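Side-chain contact in glucosidase (Croceicoccus marinus, PDB 5Z3K), which probably hydrolyses O-glycosyl bonds as a beta-glucosidase of glycoside hydrolase family 39: residues G230-D235 / T385-D390. Numbering follows the deposited sequence.
Sequences GDNSRD and TARDRD
Arg-387 and Asn-232 reach toward each other from opposite directions, and the guanidinium takes hold of the asparagine side-on, through NE and NH2. The shortest of the bonds, 2.7 Å from Arg-387 NE to Asn-232 OD1, is bent to 149° at the hydrogen, with the oxygen lying near the guanidinium plane. Amide and guanidinium planes are 36° apart, so the pairing is twisted, not coplanar. Arg-387 NH2 makes a second bond, 3.2 Å to the backbone Asn-232 O, from well above that carbonyl's plane; its approach to Asn-232 OD1 is weak. The NE and NH2 side of the guanidinium thus takes two oxygens of one residue, OD1 near its plane and the backbone O tilted from it. An extended chain from CG to NE (chi2 -177°) carries the arginine this far. Farther round, Arg-387 NH1 forms a salt bridge with Asp-390 OD1 at 3.0 Å, again near the guanidinium plane, and also bonds Pro-410 O; partners on all three nitrogens should restrict the group's rotation. Arg-412 NH2 shares Asn-232 O. About 100 Å² is buried in this small hydrogen-bonded link. It joins the loop between strand 223-229 and helix 238-252 of the TIM barrel to the loop between strands 369-376 and 391-394.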
loop_
_atom_site.group_PDB
_atom_site.type_symbol
_atom_site.label_atom_id
_atom_site.label_comp_id
_atom_site.label_asym_id
_atom_site.label_seq_id
_atom_site.Cartn_x
_atom_site.Cartn_y
_atom_site.Cartn_z
ATOM N N GLY A 230 -9.382 7.795 -3.303
ATOM C CA GLY A 230 -9.611 8.932 -4.182
ATOM C C GLY A 230 -11.010 9.043 -4.767
ATOM O O GLY A 230 -11.186 9.693 -5.799
ATOM N N ASP A 231 -12.016 8.416 -4.136
ATOM C CA ASP A 231 -13.333 8.316 -4.769
ATOM C C ASP A 231 -13.903 9.681 -5.115
ATOM O O ASP A 231 -14.473 9.865 -6.192
ATOM C CB ASP A 231 -14.320 7.583 -3.862
ATOM C CG ASP A 231 -13.977 6.137 -3.690
ATOM O OD1 ASP A 231 -13.138 5.858 -2.821
ATOM O OD2 ASP A 231 -14.541 5.288 -4.413
ATOM N N ASN A 232 -13.793 10.639 -4.204
ATOM C CA ASN A 232 -14.464 11.918 -4.375
ATOM C C ASN A 232 -13.536 13.015 -4.887
ATOM O O ASN A 232 -13.938 14.184 -4.925
ATOM C CB ASN A 232 -15.120 12.340 -3.057
ATOM C CG ASN A 232 -16.089 13.496 -3.232
ATOM O OD1 ASN A 232 -15.961 14.526 -2.573
ATOM N ND2 ASN A 232 -17.037 13.343 -4.154
ATOM N N SER A 233 -12.312 12.668 -5.293
ATOM C CA SER A 233 -11.373 13.653 -5.832
ATOM C C SER A 233 -10.751 13.189 -7.146
ATOM O O SER A 233 -10.428 14.004 -8.023
ATOM C CB SER A 233 -10.258 13.946 -4.814
ATOM O OG SER A 233 -9.238 12.951 -4.871
ATOM N N ARG A 234 -10.586 11.872 -7.287
ATOM C CA ARG A 234 -9.766 11.271 -8.344
ATOM C C ARG A 234 -8.420 11.978 -8.488
ATOM O O ARG A 234 -7.884 12.063 -9.592
ATOM C CB ARG A 234 -10.486 11.253 -9.701
ATOM C CG ARG A 234 -11.881 10.663 -9.698
ATOM C CD ARG A 234 -11.952 9.334 -9.006
ATOM N NE ARG A 234 -12.520 8.329 -9.892
ATOM C CZ ARG A 234 -13.665 7.695 -9.675
ATOM N NH1 ARG A 234 -14.373 7.943 -8.586
ATOM N NH2 ARG A 234 -14.085 6.797 -10.544
ATOM N N ASP A 235 -7.870 12.490 -7.382
ATOM C CA ASP A 235 -6.657 13.310 -7.414
ATOM C C ASP A 235 -5.511 12.516 -6.799
ATOM O O ASP A 235 -5.538 12.247 -5.584
ATOM C CB ASP A 235 -6.877 14.626 -6.650
ATOM C CG ASP A 235 -5.714 15.614 -6.792
ATOM O OD1 ASP A 235 -4.652 15.221 -7.320
ATOM O OD2 ASP A 235 -5.877 16.803 -6.383
ATOM N N THR A 385 -14.222 20.960 -9.995
ATOM C CA THR A 385 -15.154 21.927 -9.435
ATOM C C THR A 385 -15.049 21.909 -7.915
ATOM O O THR A 385 -15.082 20.840 -7.302
ATOM C CB THR A 385 -16.580 21.588 -9.868
ATOM O OG1 THR A 385 -16.637 21.516 -11.298
ATOM C CG2 THR A 385 -17.558 22.637 -9.369
ATOM N N ALA A 386 -14.922 23.086 -7.307
ATOM C CA ALA A 386 -14.889 23.147 -5.854
ATOM C C ALA A 386 -16.237 22.723 -5.280
ATOM O O ALA A 386 -17.291 22.988 -5.862
ATOM C CB ALA A 386 -14.533 24.557 -5.375
ATOM N N ARG A 387 -16.195 22.040 -4.138
ATOM C CA ARG A 387 -17.411 21.690 -3.419
ATOM C C ARG A 387 -17.948 22.891 -2.652
ATOM O O ARG A 387 -17.192 23.774 -2.237
ATOM C CB ARG A 387 -17.156 20.560 -2.422
ATOM C CG ARG A 387 -16.453 19.348 -2.966
ATOM C CD ARG A 387 -16.340 18.294 -1.874
ATOM N NE ARG A 387 -15.451 17.203 -2.263
ATOM C CZ ARG A 387 -14.125 17.270 -2.191
ATOM N NH1 ARG A 387 -13.531 18.375 -1.744
ATOM N NH2 ARG A 387 -13.388 16.232 -2.567
ATOM N N ASP A 388 -19.272 22.902 -2.445
ATOM C CA ASP A 388 -19.875 23.834 -1.491
ATOM C C ASP A 388 -19.317 23.621 -0.094
ATOM O O ASP A 388 -19.020 24.583 0.625
ATOM C CB ASP A 388 -21.394 23.653 -1.457
ATOM C CG ASP A 388 -22.089 24.353 -2.593
ATOM O OD1 ASP A 388 -21.438 25.181 -3.265
ATOM O OD2 ASP A 388 -23.287 24.073 -2.811
ATOM N N ARG A 389 -19.193 22.361 0.311
ATOM C CA ARG A 389 -18.748 21.970 1.637
ATOM C C ARG A 389 -17.801 20.795 1.465
ATOM O O ARG A 389 -18.109 19.864 0.715
ATOM C CB ARG A 389 -19.945 21.585 2.515
ATOM C CG ARG A 389 -19.637 21.437 3.984
ATOM C CD ARG A 389 -20.724 20.620 4.664
ATOM N NE ARG A 389 -20.475 20.462 6.090
ATOM C CZ ARG A 389 -20.945 19.455 6.818
ATOM N NH1 ARG A 389 -21.688 18.515 6.246
ATOM N NH2 ARG A 389 -20.670 19.385 8.116
ATOM N N ASP A 390 -16.646 20.849 2.119
ATOM C CA ASP A 390 -15.618 19.827 1.897
ATOM C C ASP A 390 -15.853 18.621 2.806
ATOM O O ASP A 390 -15.066 18.283 3.695
ATOM C CB ASP A 390 -14.232 20.423 2.079
ATOM C CG ASP A 390 -13.813 21.255 0.887
ATOM O OD1 ASP A 390 -14.219 20.907 -0.247
ATOM O OD2 ASP A 390 -13.091 22.249 1.078
#